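PDB 6WM6: extracellular solute-binding protein, family 5 from Chelativorans sp., which binds EDTA and other aminopolycarboxylates in the periplasm, probably delivering them to an ABC transporter for uptake. Local coordinates for residues Asn60-Val63 / Thr64-Leu67; Ala71-Arg74 / Thr75-Pro79; Asp201-Glu204 / Ser205-Phe209; Ala553-Thr556 / Ala557-Gly560. All coordinates share one frame; numbering follows the deposited sequence. Where two conformers were deposited one is given.

Overall arrangement
Along the chain the four contacts come in numerical order, and in space they form a rough column, contacts 3 and 4 at its ends with centres about 30 Å apart. Contact 1 lies in the loop between strand 49-54 and helix 71-77; contact 2 is that helix, its centre about 10 Å away. Contact 3, its centre about 12 Å from that of contact 1, begins helix 202-212, whose Y206 OH meets T64 OG1 of contact 1. Contact 4, in the loop before strand 560-561, rests on the end of helix 71-77 through P79 and T556. Residues far apart in sequence, near both ends of the chain, are thus packed into one part of this solute-binding protein.

Contact 1: Asn60-Val63 / Thr64-Leu67; sequences NWNV and TSAL
S65 N reaches back 3.0 Å to N62 O and closes a type I beta turn from N62 to S65, while N60 and L67 approach each other beyond it. The serine hydroxyl strengthens the closure: S65 OG donates to the same N62 O at 2.8 Å, lying in the carbonyl plane, whereas S65 N comes from above that plane. One oxygen is thus gripped from two directions, and S65 OG also bonds G68 N, which fixes its rotation. The amide of N62 reaches along the turn to T64. With CG anti to the backbone N (chi1 178°), OD1 is carried forward over the following residues, where it accepts from T64 OG1 at 2.8 Å and, weakly, from T64 N. Threonine suits this place because its hydroxyl faces two ways, meeting Y206 OH of helix 202-212 as well. V63 points CG2 at V73 and R74 of helix 71-77, while CG1 stays against T64. Just upstream, N60 OD1 accepts from N62 N at 2.8 Å in its own carbonyl plane, and the ND2 end of the same amide lies 3.7 Å from L67 CB, the two side chains crossing at about a right angle. The result is an Asx turn running straight into a type I beta turn, a compact pair of turns in the loop that joins strand 49-54 to helix 71-77.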
ATOM      1  N   ASN A  60     -11.497   0.160  14.062  1.00 22.78           N
ATOM      2  CA  ASN A  60     -10.239  -0.305  14.636  1.00 23.99           C
ATOM      3  C   ASN A  60      -9.254   0.841  14.451  1.00 20.55           C
ATOM      4  O   ASN A  60      -9.099   1.346  13.342  1.00 21.57           O
ATOM      5  CB  ASN A  60      -9.765  -1.578  13.919  1.00 22.96           C
ATOM      6  CG  ASN A  60      -8.536  -2.196  14.566  1.00 21.27           C
ATOM      7  OD1 ASN A  60      -7.512  -1.520  14.781  1.00 22.23           O
ATOM      8  ND2 ASN A  60      -8.602  -3.480  14.840  1.00 23.97           N
ATOM      9  N   TRP A  61      -8.625   1.264  15.544  1.00 19.78           N
ATOM     10  CA  TRP A  61      -7.779   2.433  15.579  1.00 18.39           C
ATOM     11  C   TRP A  61      -6.302   2.078  15.542  1.00 18.76           C
ATOM     12  O   TRP A  61      -5.465   2.979  15.654  1.00 20.20           O
ATOM     13  CB  TRP A  61      -8.066   3.258  16.835  1.00 19.81           C
ATOM     14  CG  TRP A  61      -9.416   3.869  16.805  1.00 20.10           C
ATOM     15  CD1 TRP A  61     -10.580   3.304  17.245  1.00 21.48           C
ATOM     16  CD2 TRP A  61      -9.745   5.166  16.308  1.00 18.80           C
ATOM     17  NE1 TRP A  61     -11.621   4.177  17.039  1.00 22.88           N
ATOM     18  CE2 TRP A  61     -11.134   5.322  16.461  1.00 20.46           C
ATOM     19  CE3 TRP A  61      -9.005   6.208  15.740  1.00 20.65           C
ATOM     20  CZ2 TRP A  61     -11.795   6.488  16.074  1.00 22.88           C
ATOM     21  CZ3 TRP A  61      -9.663   7.355  15.361  1.00 22.43           C
ATOM     22  CH2 TRP A  61     -11.044   7.486  15.527  1.00 22.47           C
ATOM     23  N   ASN A  62      -5.978   0.801  15.354  1.00 20.08           N
ATOM     24  CA  ASN A  62      -4.612   0.295  15.432  1.00 16.91           C
ATOM     25  C   ASN A  62      -4.200  -0.179  14.044  1.00 18.19           C
ATOM     26  O   ASN A  62      -4.484  -1.314  13.645  1.00 17.73           O
ATOM     27  CB  ASN A  62      -4.562  -0.826  16.472  1.00 19.00           C
ATOM     28  CG  ASN A  62      -3.201  -1.454  16.601  1.00 18.20           C
ATOM     29  OD1 ASN A  62      -2.252  -1.136  15.856  1.00 18.89           O
ATOM     30  ND2 ASN A  62      -3.082  -2.370  17.582  1.00 19.98           N
ATOM     31  N   VAL A  63      -3.503   0.685  13.313  1.00 17.36           N
ATOM     32  CA  VAL A  63      -3.174   0.396  11.915  1.00 17.43           C
ATOM     33  C   VAL A  63      -2.272  -0.815  11.780  1.00 17.47           C
ATOM     34  O   VAL A  63      -2.190  -1.413  10.699  1.00 19.08           O
ATOM     35  CB  VAL A  63      -2.566   1.643  11.241  1.00 17.44           C
ATOM     36  CG1 VAL A  63      -1.134   1.874  11.673  1.00 18.78           C
ATOM     37  CG2 VAL A  63      -2.673   1.520   9.722  1.00 20.31           C
ATOM     38  N   THR A  64      -1.535  -1.169  12.835  1.00 17.13           N
ATOM     39  CA  THR A  64      -0.622  -2.300  12.801  1.00 17.26           C
ATOM     40  C   THR A  64      -1.333  -3.631  12.981  1.00 17.52           C
ATOM     41  O   THR A  64      -0.713  -4.690  12.792  1.00 18.78           O
ATOM     42  CB  THR A  64       0.534  -2.162  13.790  1.00 17.48           C
ATOM     43  OG1 THR A  64       0.089  -2.425  15.133  1.00 18.85           O
ATOM     44  CG2 THR A  64       1.151  -0.762  13.720  1.00 19.93           C
ATOM     45  N   SER A  65      -2.598  -3.621  13.386  1.00 17.78           N
ATOM     46  CA  SER A  65      -3.332  -4.865  13.589  1.00 17.96           C
ATOM     47  C   SER A  65      -3.858  -5.394  12.267  1.00 18.78           C
ATOM     48  O   SER A  65      -3.926  -4.674  11.269  1.00 19.23           O
ATOM     49  CB  SER A  65      -4.492  -4.654  14.571  1.00 18.71           C
ATOM     50  OG  SER A  65      -5.551  -3.884  14.003  1.00 18.69           O
ATOM     51  N   ALA A  66      -4.252  -6.670  12.276  1.00 20.88           N
ATOM     52  CA  ALA A  66      -4.781  -7.270  11.053  1.00 22.42           C
ATOM     53  C   ALA A  66      -6.007  -6.517  10.553  1.00 21.77           C
ATOM     54  O   ALA A  66      -6.128  -6.239   9.352  1.00 23.82           O
ATOM     55  CB  ALA A  66      -5.115  -8.740  11.291  1.00 26.14           C
ATOM     56  N   LEU A  67      -6.921  -6.157  11.461  1.00 22.15           N
ATOM     57  CA  LEU A  67      -8.163  -5.518  11.044  1.00 23.16           C
ATOM     58  C   LEU A  67      -8.023  -4.019  10.849  1.00 22.55           C
ATOM     59  O   LEU A  67      -8.820  -3.426  10.117  1.00 26.05           O
ATOM     60  CB  LEU A  67      -9.266  -5.800  12.061  1.00 27.28           C
ATOM     61  CG  LEU A  67      -9.632  -7.278  12.243  1.00 40.16           C
ATOM     62  CD1 LEU A  67     -10.748  -7.442  13.260  1.00 53.26           C
ATOM     63  CD2 LEU A  67     -10.031  -7.890  10.915  1.00 42.36           C
TER

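Contact 2: Ala71-Arg74 / Thr75-Pro79; sequences AVVR and TVTLP. With SO4 (sulfate ion), chain B.
Two threonines turn their hydroxyls back onto the helix that carries them: T75 OG1 donates to A71 O at 2.9 Å and T77 OG1 to V73 O at 2.8 Å. In each case the residue's backbone N bonds the same oxygen, and N and OG1 reach it from opposite faces of the carbonyl plane. The two side chains do this with different rotations. In T75, OG1 stands beside the backbone N (chi1 -68°) and CG2 is anti to it; in T77, OG1 sits between the backbone N and the carbonyl carbon (chi1 64°), and CG2 also lies close to V73 O. A valine in place of T77 has no hydroxyl, and V73 O would probably be left with just the backbone bond, which is rather bent, in buried surroundings. V76 CG2 packs 4.4 Å from V72 CG1, a branched apolar pair one turn apart. R74 leaves the helix with its chain bent at chi3 (-60°), which brings NH1 to Q549 O and NH2 into a weak bond with N69 OD1. At the first turn A71 N donates at 2.9 Å to O1 of a sulfate, probably from the crystallisation liquor; the helix N-terminus would tend to attract such an anion, which Y460 OH also holds. Helix 71-77 lies against the four-stranded mixed sheet: T75 and V76 cover F254 of strand 251-256, V76 also touches V233 of strand 232-237, and P79 just beyond meets L235 of that strand.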
ATOM      1  N   ALA A  71      -5.649   2.022   4.420  1.00 20.73           N
ATOM      2  CA  ALA A  71      -5.205   3.396   4.219  1.00 19.32           C
ATOM      3  C   ALA A  71      -6.045   4.406   5.002  1.00 21.22           C
ATOM      4  O   ALA A  71      -5.545   5.488   5.336  1.00 21.06           O
ATOM      5  CB  ALA A  71      -5.231   3.746   2.725  1.00 21.28           C
ATOM      6  N   VAL A  72      -7.302   4.107   5.301  1.00 19.28           N
ATOM      7  CA  VAL A  72      -8.118   5.031   6.081  1.00 19.89           C
ATOM      8  C   VAL A  72      -7.605   5.130   7.517  1.00 18.77           C
ATOM      9  O   VAL A  72      -7.397   6.231   8.057  1.00 18.72           O
ATOM     10  CB  VAL A  72      -9.606   4.644   6.032  1.00 22.63           C
ATOM     11  CG1 VAL A  72     -10.417   5.495   6.991  1.00 22.75           C
ATOM     12  CG2 VAL A  72     -10.121   4.783   4.610  1.00 23.77           C
ATOM     13  N   VAL A  73      -7.420   3.983   8.180  1.00 18.53           N
ATOM     14  CA  VAL A  73      -6.907   4.013   9.547  1.00 19.03           C
ATOM     15  C   VAL A  73      -5.527   4.655   9.565  1.00 18.39           C
ATOM     16  O   VAL A  73      -5.177   5.399  10.489  1.00 17.93           O
ATOM     17  CB  VAL A  73      -6.907   2.592  10.146  1.00 18.85           C
ATOM     18  CG1 VAL A  73      -6.379   2.613  11.575  1.00 19.68           C
ATOM     19  CG2 VAL A  73      -8.310   2.010  10.105  1.00 20.92           C
ATOM     20  N   ARG A  74      -4.711   4.362   8.566  1.00 17.64           N
ATOM     21  CA  ARG A  74      -3.375   4.943   8.503  1.00 17.04           C
ATOM     22  C   ARG A  74      -3.467   6.458   8.392  1.00 17.35           C
ATOM     23  O   ARG A  74      -2.766   7.188   9.104  1.00 18.44           O
ATOM     24  CB  ARG A  74      -2.618   4.323   7.324  1.00 19.28           C
ATOM     25  CG  ARG A  74      -1.116   4.323   7.479  1.00 20.15           C
ATOM     26  CD  ARG A  74      -0.416   3.511   6.379  1.00 20.56           C
ATOM     27  NE  ARG A  74      -0.833   2.114   6.369  1.00 20.42           N
ATOM     28  CZ  ARG A  74      -1.518   1.522   5.399  1.00 20.34           C
ATOM     29  NH1 ARG A  74      -1.891   2.171   4.321  1.00 23.14           N
ATOM     30  NH2 ARG A  74      -1.841   0.245   5.537  1.00 22.94           N
ATOM     31  N   THR A  75      -4.322   6.954   7.496  1.00 17.41           N
ATOM     32  CA  THR A  75      -4.482   8.395   7.303  1.00 16.88           C
ATOM     33  C   THR A  75      -4.969   9.084   8.572  1.00 17.95           C
ATOM     34  O   THR A  75      -4.442  10.130   8.968  1.00 18.11           O
ATOM     35  CB  THR A  75      -5.442   8.645   6.134  1.00 17.13           C
ATOM     36  OG1 THR A  75      -4.797   8.217   4.927  1.00 18.10           O
ATOM     37  CG2 THR A  75      -5.798  10.113   5.978  1.00 19.22           C
ATOM     38  N   VAL A  76      -5.978   8.518   9.222  1.00 17.56           N
ATOM     39  CA  VAL A  76      -6.592   9.174  10.374  1.00 17.97           C
ATOM     40  C   VAL A  76      -5.688   9.157  11.595  1.00 18.02           C
ATOM     41  O   VAL A  76      -5.780  10.037  12.451  1.00 19.00           O
ATOM     42  CB  VAL A  76      -7.953   8.517  10.659  1.00 18.82           C
ATOM     43  CG1 VAL A  76      -8.518   8.983  11.971  1.00 24.98           C
ATOM     44  CG2 VAL A  76      -8.922   8.817   9.524  1.00 20.72           C
ATOM     45  N   THR A  77      -4.823   8.158  11.734  1.00 16.64           N
ATOM     46  CA  THR A  77      -3.968   8.051  12.919  1.00 17.48           C
ATOM     47  C   THR A  77      -2.545   8.539  12.689  1.00 17.12           C
ATOM     48  O   THR A  77      -1.827   8.747  13.676  1.00 17.45           O
ATOM     49  CB  THR A  77      -3.977   6.647  13.559  1.00 18.12           C
ATOM     50  OG1 THR A  77      -3.429   5.644  12.689  1.00 18.15           O
ATOM     51  CG2 THR A  77      -5.391   6.244  13.961  1.00 18.54           C
ATOM     52  N   LEU A  78      -2.123   8.769  11.448  1.00 17.22           N
ATOM     53  CA  LEU A  78      -0.818   9.401  11.227  1.00 16.50           C
ATOM     54  C   LEU A  78      -0.622  10.688  12.021  1.00 16.19           C
ATOM     55  O   LEU A  78       0.513  10.924  12.488  1.00 17.94           O
ATOM     56  CB  LEU A  78      -0.541   9.616   9.730  1.00 17.97           C
ATOM     57  CG  LEU A  78       0.100   8.441   9.019  1.00 18.99           C
ATOM     58  CD1 LEU A  78       0.005   8.658   7.515  1.00 18.39           C
ATOM     59  CD2 LEU A  78       1.544   8.203   9.443  1.00 22.70           C
ATOM     60  N   PRO A  79      -1.638  11.532  12.228  1.00 16.19           N
ATOM     61  CA  PRO A  79      -1.430  12.764  13.013  1.00 17.03           C
ATOM     62  C   PRO A  79      -1.210  12.546  14.491  1.00 16.41           C
ATOM     63  O   PRO A  79      -0.812  13.503  15.163  1.00 17.97           O
ATOM     64  CB  PRO A  79      -2.714  13.565  12.768  1.00 18.24           C
ATOM     65  CG  PRO A  79      -3.247  13.016  11.465  1.00 18.00           C
ATOM     66  CD  PRO A  79      -2.929  11.537  11.537  1.00 17.39           C
TER
HETATM   67  S   SO4 B 601      -6.010  -0.637   1.304  1.00 32.09           S
HETATM   68  O1  SO4 B 601      -5.335   0.418   2.066  1.00 41.88           O
HETATM   69  O2  SO4 B 601      -7.429  -0.332   1.225  1.00 49.20           O
HETATM   70  O3  SO4 B 601      -5.430  -0.711  -0.065  1.00 27.08           O
HETATM   71  O4  SO4 B 601      -5.818  -1.910   1.990  1.00 60.49           O

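Contact 3: Asp201-Glu204 / Ser205-Phe209; sequences DIAE and SYNNF
Backbone bonds carry the turn: S205 N to D201 O at 2.9 Å, Y206 N to I202 O, N207 N to A203 O at 2.8 Å and N208 N to E204 O, with a wider pi-type turn at 205-209. The start is capped by a side chain. D201 OD1 accepts from E204 N at 2.9 Å, nearly straight (167°), so D201 is the N-cap of helix 202-212; a short carboxylate suits a position where the first N-H groups lack helical acceptors. Polar side chains then reach other parts of the chain. N207 lays CB 3.2 Å from A203 O, and its amide is used at both ends, ND2 donating to E148 O and OD1 accepting from L150 N. An alanine here would remove the amide and probably leave E148 O and L150 N without these mates, holding the loop around the C146-C149 disulfide less firmly to the helix. S205 OG lies 3.0 Å from I202 O and also bonds Y136 OH. A water donates to E204 OE1 at 3.0 Å and weakly accepts from F209 N. A203 touches C146 and I202 meets Y136 and T140 of helix 131-141; separately, the F209 ring stacks with H199.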
ATOM      1  N   ASP A 201      -2.646  -7.382  30.038  1.00 30.94           N
ATOM      2  CA  ASP A 201      -1.384  -7.863  29.501  1.00 30.99           C
ATOM      3  C   ASP A 201      -1.230  -7.376  28.058  1.00 28.98           C
ATOM      4  O   ASP A 201      -2.109  -6.714  27.499  1.00 28.26           O
ATOM      5  CB  ASP A 201      -1.287  -9.382  29.626  1.00 32.79           C
ATOM      6  CG  ASP A 201      -2.304 -10.116  28.774  1.00 52.98           C
ATOM      7  OD1 ASP A 201      -2.916  -9.501  27.877  1.00 53.25           O
ATOM      8  OD2 ASP A 201      -2.495 -11.330  29.003  1.00 60.25           O
ATOM      9  N   ILE A 202      -0.098  -7.713  27.444  1.00 29.61           N
ATOM     10  CA  ILE A 202       0.249  -7.099  26.161  1.00 26.55           C
ATOM     11  C   ILE A 202      -0.796  -7.423  25.104  1.00 26.77           C
ATOM     12  O   ILE A 202      -1.207  -6.550  24.340  1.00 26.19           O
ATOM     13  CB  ILE A 202       1.681  -7.496  25.755  1.00 29.50           C
ATOM     14  CG1 ILE A 202       2.664  -6.905  26.774  1.00 50.78           C
ATOM     15  CG2 ILE A 202       2.002  -7.000  24.343  1.00 30.81           C
ATOM     16  CD1 ILE A 202       4.106  -6.878  26.331  1.00 62.19           C
ATOM     17  N   ALA A 203      -1.260  -8.667  25.044  1.00 28.72           N
ATOM     18  CA  ALA A 203      -2.242  -9.012  24.019  1.00 27.63           C
ATOM     19  C   ALA A 203      -3.543  -8.263  24.233  1.00 24.26           C
ATOM     20  O   ALA A 203      -4.143  -7.749  23.282  1.00 25.81           O
ATOM     21  CB  ALA A 203      -2.499 -10.521  24.020  1.00 32.98           C
ATOM     22  N   GLU A 204      -4.006  -8.200  25.481  1.00 25.12           N
ATOM     23  CA  GLU A 204      -5.235  -7.479  25.784  1.00 26.36           C
ATOM     24  C   GLU A 204      -5.117  -6.011  25.396  1.00 23.56           C
ATOM     25  O   GLU A 204      -6.022  -5.446  24.774  1.00 25.18           O
ATOM     26  CB  GLU A 204      -5.534  -7.629  27.285  1.00 36.62           C
ATOM     27  CG  GLU A 204      -6.634  -6.736  27.843  1.00 65.08           C
ATOM     28  CD  GLU A 204      -8.016  -7.118  27.354  1.00 79.27           C
ATOM     29  OE1 GLU A 204      -8.906  -6.238  27.348  1.00 77.96           O
ATOM     30  OE2 GLU A 204      -8.215  -8.292  26.974  1.00 85.68           O
ATOM     31  N   SER A 205      -4.002  -5.372  25.752  1.00 22.86           N
ATOM     32  CA  SER A 205      -3.861  -3.947  25.484  1.00 20.96           C
ATOM     33  C   SER A 205      -3.731  -3.660  23.994  1.00 20.91           C
ATOM     34  O   SER A 205      -4.243  -2.639  23.520  1.00 21.42           O
ATOM     35  CB  SER A 205      -2.679  -3.370  26.265  1.00 26.93           C
ATOM     36  OG  SER A 205      -1.448  -3.908  25.817  1.00 23.67           O
ATOM     37  N   TYR A 206      -3.074  -4.544  23.247  1.00 19.87           N
ATOM     38  CA  TYR A 206      -2.912  -4.360  21.811  1.00 21.06           C
ATOM     39  C   TYR A 206      -4.201  -4.667  21.061  1.00 21.24           C
ATOM     40  O   TYR A 206      -4.627  -3.891  20.175  1.00 20.36           O
ATOM     41  CB  TYR A 206      -1.762  -5.245  21.333  1.00 19.98           C
ATOM     42  CG  TYR A 206      -1.457  -5.138  19.861  1.00 18.68           C
ATOM     43  CD1 TYR A 206      -0.596  -4.159  19.379  1.00 18.95           C
ATOM     44  CD2 TYR A 206      -2.034  -6.014  18.944  1.00 19.20           C
ATOM     45  CE1 TYR A 206      -0.298  -4.072  18.018  1.00 19.44           C
ATOM     46  CE2 TYR A 206      -1.745  -5.926  17.600  1.00 19.48           C
ATOM     47  CZ  TYR A 206      -0.880  -4.947  17.146  1.00 18.39           C
ATOM     48  OH  TYR A 206      -0.608  -4.897  15.797  1.00 20.19           O
ATOM     49  N   ASN A 207      -4.830  -5.795  21.390  1.00 22.78           N
ATOM     50  CA  ASN A 207      -6.014  -6.239  20.674  1.00 21.50           C
ATOM     51  C   ASN A 207      -7.275  -5.482  21.083  1.00 25.00           C
ATOM     52  O   ASN A 207      -8.211  -5.394  20.281  1.00 26.75           O
ATOM     53  CB  ASN A 207      -6.252  -7.739  20.924  1.00 22.98           C
ATOM     54  CG  ASN A 207      -5.202  -8.624  20.298  1.00 22.23           C
ATOM     55  OD1 ASN A 207      -4.566  -8.274  19.308  1.00 24.02           O
ATOM     56  ND2 ASN A 207      -5.029  -9.811  20.858  1.00 25.42           N
ATOM     57  N   ASN A 208      -7.336  -4.951  22.304  1.00 24.37           N
ATOM     58  CA  ASN A 208      -8.537  -4.291  22.807  0.55 23.16           C
ATOM     59  C   ASN A 208      -8.309  -2.796  22.997  1.00 26.22           C
ATOM     60  O   ASN A 208      -8.783  -2.005  22.186  1.00 27.04           O
ATOM     61  CB  ASN A 208      -9.019  -4.991  24.081  0.55 24.56           C
ATOM     62  CG  ASN A 208      -9.272  -6.475  23.858  0.55 31.01           C
ATOM     63  OD1 ASN A 208      -8.798  -7.320  24.618  0.55 45.17           O
ATOM     64  ND2 ASN A 208      -9.999  -6.799  22.796  0.55 30.89           N
ATOM     65  N   PHE A 209      -7.568  -2.382  24.025  1.00 22.42           N
ATOM     66  CA  PHE A 209      -7.370  -0.954  24.287  1.00 22.47           C
ATOM     67  C   PHE A 209      -6.934  -0.173  23.050  1.00 21.02           C
ATOM     68  O   PHE A 209      -7.569   0.821  22.685  1.00 22.81           O
ATOM     69  CB  PHE A 209      -6.361  -0.780  25.428  1.00 23.72           C
ATOM     70  CG  PHE A 209      -5.954   0.639  25.682  1.00 23.48           C
ATOM     71  CD1 PHE A 209      -6.887   1.584  26.132  1.00 24.87           C
ATOM     72  CD2 PHE A 209      -4.640   1.037  25.498  1.00 23.45           C
ATOM     73  CE1 PHE A 209      -6.487   2.891  26.371  1.00 24.61           C
ATOM     74  CE2 PHE A 209      -4.246   2.356  25.737  1.00 25.64           C
ATOM     75  CZ  PHE A 209      -5.181   3.274  26.177  1.00 24.06           C
TER
HETATM   76  O   HOH W   1      -7.565  -3.626  26.967  1.00 34.11           O

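Contact 4: Ala553-Thr556 / Ala557-Gly560; sequences AYNT and AEWG. With EDO (1,2-ethanediol), chain G.
T556 CG2 sits over one face of the W559 indole, 3.7 Å from the centroid of the six-membered ring and just 6° off its normal, a CH-pi contact. A553 CA lies 3.8 Å from W559 CZ2, with CB near CH2, while N555 OD1 lies at the edge of the indole and accepts from W559 NE1 at 3.0 Å. The N555 amide stands nearly upright to the indole, so NE1 approaches OD1 from above the amide plane and the bond is bent. N555 CB, in turn, lies over the centre of one face of the Y554 ring, 3.9 Å above it. CG of N555 lies between the backbone N and the carbonyl carbon (chi1 72°), which turns ND2 toward E558 OE1, to which it donates at 3.0 Å. That oxygen is met from above the carboxylate plane, the two flat groups being 87° apart, although it lies close to the amide's own plane. E558 N closes the 3-10 turn on N555 O at 2.9 Å, and W559 N bonds T556 O. A 1,2-ethanediol, probably from the crystallisation liquor, bonds to the turn: its O1 donates to A553 O at 2.7 Å and accepts from T556 N and T556 OG1, and its O2 accepts from A557 N at 2.9 Å. Asparagine is apt here because one amide serves both as a donor and as an acceptor; with ND2 also bonded to N542 O, it ties tryptophan, glutamate and a neighbouring loop together.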
ATOM      1  N   ALA A 553      -1.405  12.238   4.412  1.00 15.54           N
ATOM      2  CA  ALA A 553      -1.340  12.657   5.799  1.00 15.64           C
ATOM      3  C   ALA A 553       0.006  12.412   6.450  1.00 15.99           C
ATOM      4  O   ALA A 553       0.132  12.546   7.678  1.00 17.10           O
ATOM      5  CB  ALA A 553      -2.481  12.022   6.616  1.00 17.28           C
ATOM      6  N   TYR A 554       1.039  12.163   5.665  1.00 15.16           N
ATOM      7  CA  TYR A 554       2.384  11.993   6.222  1.00 14.78           C
ATOM      8  C   TYR A 554       2.940  13.239   6.890  1.00 15.90           C
ATOM      9  O   TYR A 554       3.885  13.109   7.695  1.00 17.37           O
ATOM     10  CB  TYR A 554       3.370  11.525   5.147  1.00 15.11           C
ATOM     11  CG  TYR A 554       3.926  12.602   4.235  1.00 14.74           C
ATOM     12  CD1 TYR A 554       3.115  13.303   3.348  1.00 15.35           C
ATOM     13  CD2 TYR A 554       5.295  12.905   4.255  1.00 15.47           C
ATOM     14  CE1 TYR A 554       3.646  14.291   2.522  1.00 15.16           C
ATOM     15  CE2 TYR A 554       5.819  13.893   3.413  1.00 15.28           C
ATOM     16  CZ  TYR A 554       4.985  14.560   2.554  1.00 15.16           C
ATOM     17  OH  TYR A 554       5.487  15.548   1.730  1.00 16.10           O
ATOM     18  N   ASN A 555       2.405  14.425   6.597  1.00 15.05           N
ATOM     19  CA  ASN A 555       3.003  15.681   7.083  1.00 15.09           C
ATOM     20  C   ASN A 555       1.954  16.661   7.612  1.00 15.70           C
ATOM     21  O   ASN A 555       2.055  17.871   7.391  1.00 16.10           O
ATOM     22  CB  ASN A 555       3.836  16.358   5.997  1.00 15.63           C
ATOM     23  CG  ASN A 555       2.983  16.945   4.917  1.00 15.73           C
ATOM     24  OD1 ASN A 555       1.898  16.427   4.638  1.00 15.85           O
ATOM     25  ND2 ASN A 555       3.453  18.012   4.284  1.00 16.66           N
ATOM     26  N   THR A 556       0.945  16.181   8.343  1.00 14.97           N
ATOM     27  CA  THR A 556      -0.130  17.060   8.788  1.00 15.41           C
ATOM     28  C   THR A 556       0.348  18.185   9.700  1.00 17.21           C
ATOM     29  O   THR A 556      -0.330  19.217   9.778  1.00 17.02           O
ATOM     30  CB  THR A 556      -1.302  16.337   9.473  1.00 15.94           C
ATOM     31  OG1 THR A 556      -0.890  15.754  10.728  1.00 16.79           O
ATOM     32  CG2 THR A 556      -1.941  15.296   8.559  1.00 16.75           C
ATOM     33  N   ALA A 557       1.491  18.036  10.378  1.00 16.54           N
ATOM     34  CA  ALA A 557       2.007  19.155  11.160  1.00 17.37           C
ATOM     35  C   ALA A 557       2.190  20.403  10.317  1.00 18.85           C
ATOM     36  O   ALA A 557       2.186  21.516  10.870  1.00 18.10           O
ATOM     37  CB  ALA A 557       3.346  18.803  11.801  1.00 18.17           C
ATOM     38  N   GLU A 558       2.375  20.248   9.005  1.00 16.86           N
ATOM     39  CA  GLU A 558       2.670  21.360   8.124  1.00 16.77           C
ATOM     40  C   GLU A 558       1.436  21.928   7.434  1.00 17.28           C
ATOM     41  O   GLU A 558       1.526  23.005   6.842  1.00 18.28           O
ATOM     42  CB  GLU A 558       3.699  20.936   7.080  1.00 17.80           C
ATOM     43  CG  GLU A 558       5.052  20.531   7.699  1.00 20.07           C
ATOM     44  CD  GLU A 558       5.933  19.641   6.833  1.00 25.51           C
ATOM     45  OE1 GLU A 558       5.703  19.488   5.608  1.00 23.79           O
ATOM     46  OE2 GLU A 558       6.896  19.058   7.393  1.00 26.83           O
ATOM     47  N   TRP A 559       0.310  21.242   7.485  1.00 16.05           N
ATOM     48  CA  TRP A 559      -0.883  21.687   6.775  1.00 17.33           C
ATOM     49  C   TRP A 559      -1.436  22.961   7.394  1.00 17.45           C
ATOM     50  O   TRP A 559      -1.515  23.105   8.619  1.00 18.27           O
ATOM     51  CB  TRP A 559      -1.981  20.641   6.873  1.00 15.76           C
ATOM     52  CG  TRP A 559      -1.766  19.351   6.126  1.00 15.64           C
ATOM     53  CD1 TRP A 559      -0.638  18.962   5.447  1.00 16.36           C
ATOM     54  CD2 TRP A 559      -2.707  18.298   5.986  1.00 15.93           C
ATOM     55  NE1 TRP A 559      -0.833  17.721   4.906  1.00 16.99           N
ATOM     56  CE2 TRP A 559      -2.092  17.282   5.225  1.00 16.41           C
ATOM     57  CE3 TRP A 559      -4.008  18.101   6.442  1.00 17.98           C
ATOM     58  CZ2 TRP A 559      -2.740  16.098   4.911  1.00 17.51           C
ATOM     59  CZ3 TRP A 559      -4.663  16.935   6.123  1.00 19.27           C
ATOM     60  CH2 TRP A 559      -4.028  15.938   5.354  1.00 18.22           C
ATOM     61  N   GLY A 560      -1.895  23.870   6.551  1.00 17.98           N
ATOM     62  CA  GLY A 560      -2.549  25.072   7.052  1.00 17.44           C
ATOM     63  C   GLY A 560      -3.160  25.842   5.915  1.00 18.58           C
ATOM     64  O   GLY A 560      -2.903  25.549   4.745  1.00 19.04           O
TER
HETATM   65  C1  EDO G 606       2.106  13.277  10.496  1.00 23.86           C
HETATM   66  O1  EDO G 606       0.802  13.621  10.031  1.00 17.92           O
HETATM   67  C2  EDO G 606       2.676  14.385  11.387  1.00 24.93           C
HETATM   68  O2  EDO G 606       3.030  15.578  10.630  1.00 18.69           O
HETATM   69  O   HOH W   2      -1.042  21.672  10.766  1.00 18.30           O